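Hypoxanthine-guanine phosphoribosyltransferase (HGPRT) (Schistosoma mansoni, PDB 5IPF) catalyses the reversible transfer of a phosphoribosyl group from PRPP to hypoxanthine or guanine, giving IMP or GMP in purine salvage. Local coordinates at residues 39-44 against 52-57; 212-217 against 231-236. One frame throughout, in Å; residues are numbered along the deposited sequence.

Interaction 1 of 2, residues 39-44 against 52-57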
loop_
_atom_site.group_PDB
_atom_site.type_symbol
_atom_site.label_atom_id
_atom_site.label_comp_id
_atom_site.label_asym_id
_atom_site.label_seq_id
_atom_site.Cartn_x
_atom_site.Cartn_y
_atom_site.Cartn_z
ATOM N N PHE A 39 -2.537 14.613 -16.985
ATOM C CA PHE A 39 -1.242 14.018 -17.242
ATOM C C PHE A 39 -1.341 12.992 -18.365
ATOM O O PHE A 39 -2.266 12.172 -18.382
ATOM C CB PHE A 39 -0.683 13.340 -15.985
ATOM C CG PHE A 39 -0.934 14.104 -14.716
ATOM C CD1 PHE A 39 -0.111 15.157 -14.341
ATOM C CD2 PHE A 39 -1.987 13.756 -13.888
ATOM C CE1 PHE A 39 -0.345 15.850 -13.164
ATOM C CE2 PHE A 39 -2.226 14.442 -12.714
ATOM C CZ PHE A 39 -1.406 15.489 -12.350
ATOM N N PRO A 40 -0.405 13.021 -19.312
ATOM C CA PRO A 40 -0.418 12.040 -20.406
ATOM C C PRO A 40 -0.270 10.618 -19.881
ATOM O O PRO A 40 0.469 10.361 -18.929
ATOM C CB PRO A 40 0.776 12.456 -21.275
ATOM C CG PRO A 40 1.584 13.401 -20.430
ATOM C CD PRO A 40 0.661 14.025 -19.449
ATOM N N THR A 41 -0.988 9.692 -20.519
ATOM C CA THR A 41 -1.092 8.318 -20.045
ATOM C C THR A 41 0.215 7.538 -20.145
ATOM O O THR A 41 0.303 6.449 -19.569
ATOM C CB THR A 41 -2.181 7.585 -20.829
ATOM O OG1 THR A 41 -1.905 7.673 -22.235
ATOM C CG2 THR A 41 -3.540 8.204 -20.550
ATOM N N GLU A 42 1.223 8.060 -20.846
ATOM C CA GLU A 42 2.458 7.312 -21.059
ATOM C C GLU A 42 3.368 7.295 -19.837
ATOM O O GLU A 42 4.209 6.394 -19.723
ATOM C CB GLU A 42 3.220 7.882 -22.257
ATOM C CG GLU A 42 3.412 9.389 -22.208
ATOM C CD GLU A 42 2.820 10.088 -23.417
ATOM O OE1 GLU A 42 3.597 10.543 -24.285
ATOM O OE2 GLU A 42 1.576 10.175 -23.502
ATOM N N TYR A 43 3.228 8.256 -18.926
ATOM C CA TYR A 43 4.080 8.327 -17.746
ATOM C C TYR A 43 3.500 7.581 -16.552
ATOM O O TYR A 43 4.053 7.669 -15.451
ATOM C CB TYR A 43 4.348 9.787 -17.374
ATOM C CG TYR A 43 4.948 10.581 -18.506
ATOM C CD1 TYR A 43 6.197 10.260 -19.020
ATOM C CD2 TYR A 43 4.265 11.648 -19.065
ATOM C CE1 TYR A 43 6.747 10.982 -20.061
ATOM C CE2 TYR A 43 4.805 12.374 -20.101
ATOM C CZ TYR A 43 6.044 12.039 -20.596
ATOM O OH TYR A 43 6.574 12.768 -21.631
ATOM N N PHE A 44 2.406 6.852 -16.743
ATOM C CA PHE A 44 1.830 6.022 -15.701
ATOM C C PHE A 44 1.536 4.643 -16.270
ATOM O O PHE A 44 1.454 4.450 -17.486
ATOM C CB PHE A 44 0.553 6.643 -15.119
ATOM C CG PHE A 44 0.794 7.911 -14.353
ATOM C CD1 PHE A 44 1.109 7.870 -13.005
ATOM C CD2 PHE A 44 0.700 9.143 -14.977
ATOM C CE1 PHE A 44 1.331 9.034 -12.295
ATOM C CE2 PHE A 44 0.922 10.310 -14.273
ATOM C CZ PHE A 44 1.237 10.255 -12.931
ATOM N N GLU A 52 -4.777 3.273 -26.799
ATOM C CA GLU A 52 -5.151 4.334 -27.722
ATOM C C GLU A 52 -6.524 4.926 -27.424
ATOM O O GLU A 52 -7.023 5.732 -28.216
ATOM C CB GLU A 52 -5.108 3.816 -29.162
ATOM N N CYS A 53 -7.138 4.561 -26.301
ATOM C CA CYS A 53 -8.497 4.983 -25.990
ATOM C C CYS A 53 -8.568 6.056 -24.911
ATOM O O CYS A 53 -9.666 6.526 -24.600
ATOM C CB CYS A 53 -9.337 3.775 -25.562
ATOM S SG CYS A 53 -9.507 2.497 -26.826
ATOM N N LEU A 54 -7.436 6.461 -24.341
ATOM C CA LEU A 54 -7.412 7.371 -23.203
ATOM C C LEU A 54 -6.749 8.683 -23.595
ATOM O O LEU A 54 -5.640 8.684 -24.142
ATOM C CB LEU A 54 -6.678 6.739 -22.020
ATOM C CG LEU A 54 -7.220 5.381 -21.571
ATOM C CD1 LEU A 54 -6.340 4.784 -20.488
ATOM C CD2 LEU A 54 -8.656 5.511 -21.091
ATOM N N ASP A 55 -7.424 9.796 -23.299
ATOM C CA ASP A 55 -6.863 11.112 -23.589
ATOM C C ASP A 55 -5.771 11.470 -22.586
ATOM O O ASP A 55 -4.617 11.708 -22.964
ATOM C CB ASP A 55 -7.976 12.165 -23.590
ATOM C CG ASP A 55 -7.642 13.375 -24.449
ATOM O OD1 ASP A 55 -6.454 13.758 -24.522
ATOM O OD2 ASP A 55 -8.572 13.946 -25.055
ATOM N N TYR A 56 -6.114 11.502 -21.300
ATOM C CA TYR A 56 -5.121 11.725 -20.257
ATOM C C TYR A 56 -5.626 11.137 -18.947
ATOM O O TYR A 56 -6.759 10.664 -18.846
ATOM C CB TYR A 56 -4.789 13.214 -20.102
ATOM C CG TYR A 56 -5.986 14.127 -19.951
ATOM C CD1 TYR A 56 -6.609 14.299 -18.721
ATOM C CD2 TYR A 56 -6.477 14.840 -21.038
ATOM C CE1 TYR A 56 -7.696 15.144 -18.579
ATOM C CE2 TYR A 56 -7.562 15.689 -20.907
ATOM C CZ TYR A 56 -8.168 15.838 -19.676
ATOM O OH TYR A 56 -9.249 16.681 -19.548
ATOM N N VAL A 57 -4.757 11.160 -17.945
ATOM C CA VAL A 57 -5.105 10.719 -16.600
ATOM C C VAL A 57 -5.561 11.930 -15.801
ATOM O O VAL A 57 -4.854 12.942 -15.740
ATOM C CB VAL A 57 -3.910 10.033 -15.920
ATOM C CG1 VAL A 57 -4.271 9.649 -14.498
ATOM C CG2 VAL A 57 -3.466 8.819 -16.718
HETATM O O HOH W 1 -2.097 10.810 -22.934
#
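Thr41 turns its methyl toward Leu54, Tyr56 and Val57 because, with OG1 at chi1 55°, CG2 stands opposite its own carbonyl carbon. Thr41 CG2 lies 3.8 Å from Leu54 CB, the Thr41 and Leu54 side chains crossing at about a right angle, and 3.9 Å from Val57 CG2. Val57 supplies that branch by setting CG1 trans to its backbone nitrogen (chi1 177°). The backbones meet at one antiparallel hydrogen-bonded pair: Phe39 N donates to Val57 O at 3.1 Å, and Val57 N returns a bond to Phe39 O at 2.7 Å. The Phe39 ring comes close to the same carbonyl, CD2 of Phe39 being 3.5 Å from Val57 O. Phe39 also meets the Phe36 ring edge-to-face and packs on Val30 of the second subunit. Farther along, water takes over: one molecule accepts from Thr41 N at 2.9 Å and donates to Asp55 O at 2.7 Å, bridging the two segments where they no longer pair directly. The 39-44 loop, which follows strand 30-31, thus lies along one edge of strand 54-59, while strand 230-233 pairs with that strand through Asp55 and Tyr56.

Interaction 2 of 2, residues 212-217 against 231-236. With IMP (inosinic acid), chain E.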
loop_
_atom_site.group_PDB
_atom_site.type_symbol
_atom_site.label_atom_id
_atom_site.label_comp_id
_atom_site.label_asym_id
_atom_site.label_seq_id
_atom_site.Cartn_x
_atom_site.Cartn_y
_atom_site.Cartn_z
ATOM N N PHE A 212 -16.366 13.587 -19.370
ATOM C CA PHE A 212 -16.676 12.215 -18.991
ATOM C C PHE A 212 -15.413 11.505 -18.512
ATOM O O PHE A 212 -14.363 11.584 -19.157
ATOM C CB PHE A 212 -17.302 11.463 -20.164
ATOM C CG PHE A 212 -18.109 10.268 -19.748
ATOM C CD1 PHE A 212 -19.434 10.409 -19.374
ATOM C CD2 PHE A 212 -17.542 9.006 -19.723
ATOM C CE1 PHE A 212 -20.182 9.312 -18.985
ATOM C CE2 PHE A 212 -18.285 7.904 -19.335
ATOM C CZ PHE A 212 -19.607 8.058 -18.966
ATOM N N VAL A 213 -15.514 10.812 -17.376
ATOM C CA VAL A 213 -14.371 10.157 -16.753
ATOM C C VAL A 213 -14.641 8.662 -16.628
ATOM O O VAL A 213 -15.782 8.228 -16.448
ATOM C CB VAL A 213 -14.042 10.769 -15.372
ATOM C CG1 VAL A 213 -13.485 12.173 -15.535
ATOM C CG2 VAL A 213 -15.276 10.777 -14.479
ATOM N N VAL A 214 -13.570 7.872 -16.733
ATOM C CA VAL A 214 -13.624 6.417 -16.623
ATOM C C VAL A 214 -12.455 5.951 -15.759
ATOM O O VAL A 214 -11.571 6.730 -15.405
ATOM C CB VAL A 214 -13.578 5.717 -17.999
ATOM C CG1 VAL A 214 -14.790 6.089 -18.839
ATOM C CG2 VAL A 214 -12.285 6.056 -18.732
ATOM N N GLY A 215 -12.461 4.662 -15.427
ATOM C CA GLY A 215 -11.419 4.056 -14.623
ATOM C C GLY A 215 -11.749 4.076 -13.135
ATOM O O GLY A 215 -12.562 4.869 -12.656
ATOM N N TYR A 216 -11.090 3.179 -12.391
ATOM C CA TYR A 216 -11.304 3.027 -10.945
ATOM C C TYR A 216 -12.780 2.722 -10.644
ATOM O O TYR A 216 -13.459 3.452 -9.918
ATOM C CB TYR A 216 -10.800 4.260 -10.179
ATOM C CG TYR A 216 -10.758 4.098 -8.673
ATOM C CD1 TYR A 216 -9.805 3.291 -8.066
ATOM C CD2 TYR A 216 -11.678 4.753 -7.860
ATOM C CE1 TYR A 216 -9.772 3.131 -6.695
ATOM C CE2 TYR A 216 -11.654 4.599 -6.488
ATOM C CZ TYR A 216 -10.698 3.787 -5.911
ATOM O OH TYR A 216 -10.657 3.623 -4.545
ATOM N N ALA A 217 -13.270 1.624 -11.238
ATOM C CA ALA A 217 -14.638 1.125 -11.320
ATOM C C ALA A 217 -15.595 2.067 -12.072
ATOM O O ALA A 217 -16.727 1.663 -12.334
ATOM C CB ALA A 217 -15.259 0.789 -9.949
ATOM N N CYS A 231 -9.452 8.543 -15.678
ATOM C CA CYS A 231 -9.016 9.116 -16.940
ATOM C C CYS A 231 -10.221 9.644 -17.701
ATOM O O CYS A 231 -11.373 9.408 -17.330
ATOM C CB CYS A 231 -8.262 8.079 -17.782
ATOM S SG CYS A 231 -6.904 7.275 -16.904
ATOM N N VAL A 232 -9.945 10.372 -18.780
ATOM C CA VAL A 232 -10.971 10.867 -19.689
ATOM C C VAL A 232 -10.828 10.132 -21.015
ATOM O O VAL A 232 -9.713 9.968 -21.528
ATOM C CB VAL A 232 -10.876 12.391 -19.881
ATOM C CG1 VAL A 232 -11.186 13.114 -18.578
ATOM C CG2 VAL A 232 -9.504 12.788 -20.393
ATOM N N ILE A 233 -11.954 9.674 -21.559
ATOM C CA ILE A 233 -11.931 8.993 -22.846
ATOM C C ILE A 233 -11.742 10.013 -23.958
ATOM O O ILE A 233 -12.237 11.147 -23.883
ATOM C CB ILE A 233 -13.220 8.180 -23.052
ATOM C CG1 ILE A 233 -14.449 9.070 -22.846
ATOM C CG2 ILE A 233 -13.249 6.981 -22.120
ATOM C CD1 ILE A 233 -15.761 8.368 -23.102
ATOM N N ASN A 234 -11.015 9.618 -24.995
ATOM C CA ASN A 234 -10.864 10.445 -26.183
ATOM C C ASN A 234 -11.996 10.103 -27.153
ATOM O O ASN A 234 -13.056 9.622 -26.740
ATOM C CB ASN A 234 -9.470 10.246 -26.786
ATOM N N GLU A 235 -11.790 10.338 -28.449
ATOM C CA GLU A 235 -12.833 10.041 -29.425
ATOM C C GLU A 235 -12.805 8.578 -29.852
ATOM O O GLU A 235 -13.862 7.951 -29.990
ATOM C CB GLU A 235 -12.686 10.955 -30.642
ATOM N N VAL A 236 -11.609 8.020 -30.060
ATOM C CA VAL A 236 -11.505 6.628 -30.487
ATOM C C VAL A 236 -12.043 5.696 -29.409
ATOM O O VAL A 236 -12.681 4.680 -29.709
ATOM C CB VAL A 236 -10.050 6.288 -30.858
HETATM P P IMP E . -26.683 11.463 -12.039
HETATM O O1P IMP E . -26.221 12.077 -10.738
HETATM O O2P IMP E . -26.319 12.154 -13.331
HETATM O O3P IMP E . -28.189 11.362 -11.984
HETATM O "O5'" IMP E . -26.070 9.992 -12.128
HETATM C "C5'" IMP E . -25.424 9.553 -13.318
HETATM C "C4'" IMP E . -25.166 8.064 -13.330
HETATM O "O4'" IMP E . -24.186 7.770 -14.349
HETATM C "C3'" IMP E . -24.612 7.464 -12.050
HETATM O "O3'" IMP E . -24.943 6.076 -11.994
HETATM C "C2'" IMP E . -23.102 7.620 -12.228
HETATM O "O2'" IMP E . -22.335 6.632 -11.574
HETATM C "C1'" IMP E . -22.914 7.558 -13.755
HETATM N N9 IMP E . -22.006 8.590 -14.266
HETATM C C8 IMP E . -22.265 9.936 -14.291
HETATM N N7 IMP E . -21.205 10.575 -14.829
HETATM C C5 IMP E . -20.269 9.658 -15.154
HETATM C C6 IMP E . -19.010 9.779 -15.729
HETATM O O6 IMP E . -18.598 10.882 -16.089
HETATM N N1 IMP E . -18.254 8.646 -15.950
HETATM C C2 IMP E . -18.752 7.408 -15.600
HETATM N N3 IMP E . -20.004 7.297 -15.029
HETATM C C4 IMP E . -20.756 8.404 -14.807
#
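One face of the Phe212 ring carries the hypoxanthine of IMP in an offset, nearly parallel stack: base N1 sits 3.3 Å above the ring plane, displaced toward the rim, with IMP N1 3.4 Å from Phe212 CZ. Ile233 reaches the same ring obliquely, its CD1 3.9 Å from Phe212 CD2, and Tyr220 meets it with planes at about 75°. Val213 meets the edge of the base with its backbone. IMP N1 donates to Val213 O at 2.6 Å, and Val213 N gives a weak bond of 3.3 Å to IMP O6. An aromatic over the purine, followed by a residue whose main chain grips O6 and N1, is the base-recognition arrangement of hypoxanthine-guanine phosphoribosyltransferases, here set on the small antiparallel sheet that forms the hood over the nucleotide. Val214, next in the chain, uses its own peptide groups for that sheet: Val214 N donates to Cys231 O, and Cys231 N to Val214 O at 2.8 Å. Val213 and Val232 bring their CG1 methyls to 3.9 Å of each other. With CG1 of Ile233 between the backbone N and the carbonyl carbon (chi1 53°), its CG2 methyl bears on both branches of Val214, the Ile233 CG2 to Val214 CG2 distance being 3.6 Å.

How the interactions relate
Interaction 1 closes before interaction 2 opens along the chain, and their centres lie 10 Å apart on the same side of the chain's centre. Both reach the three-stranded antiparallel sheet in which strand 230-233 runs between 54-59 and 213-214. Probable hydrogen bonds from Asp55 N to Val232 O and from Val232 N to Tyr56 O join them directly, and Val57 packs on Cys231. From outside inward the order is loop 39-44, strand 54-59, strand 230-233, strand 213-214, then IMP. The sheet, separate from the parallel sheet of the core, thereby links a loop that touches the second subunit with the residues that hold the purine.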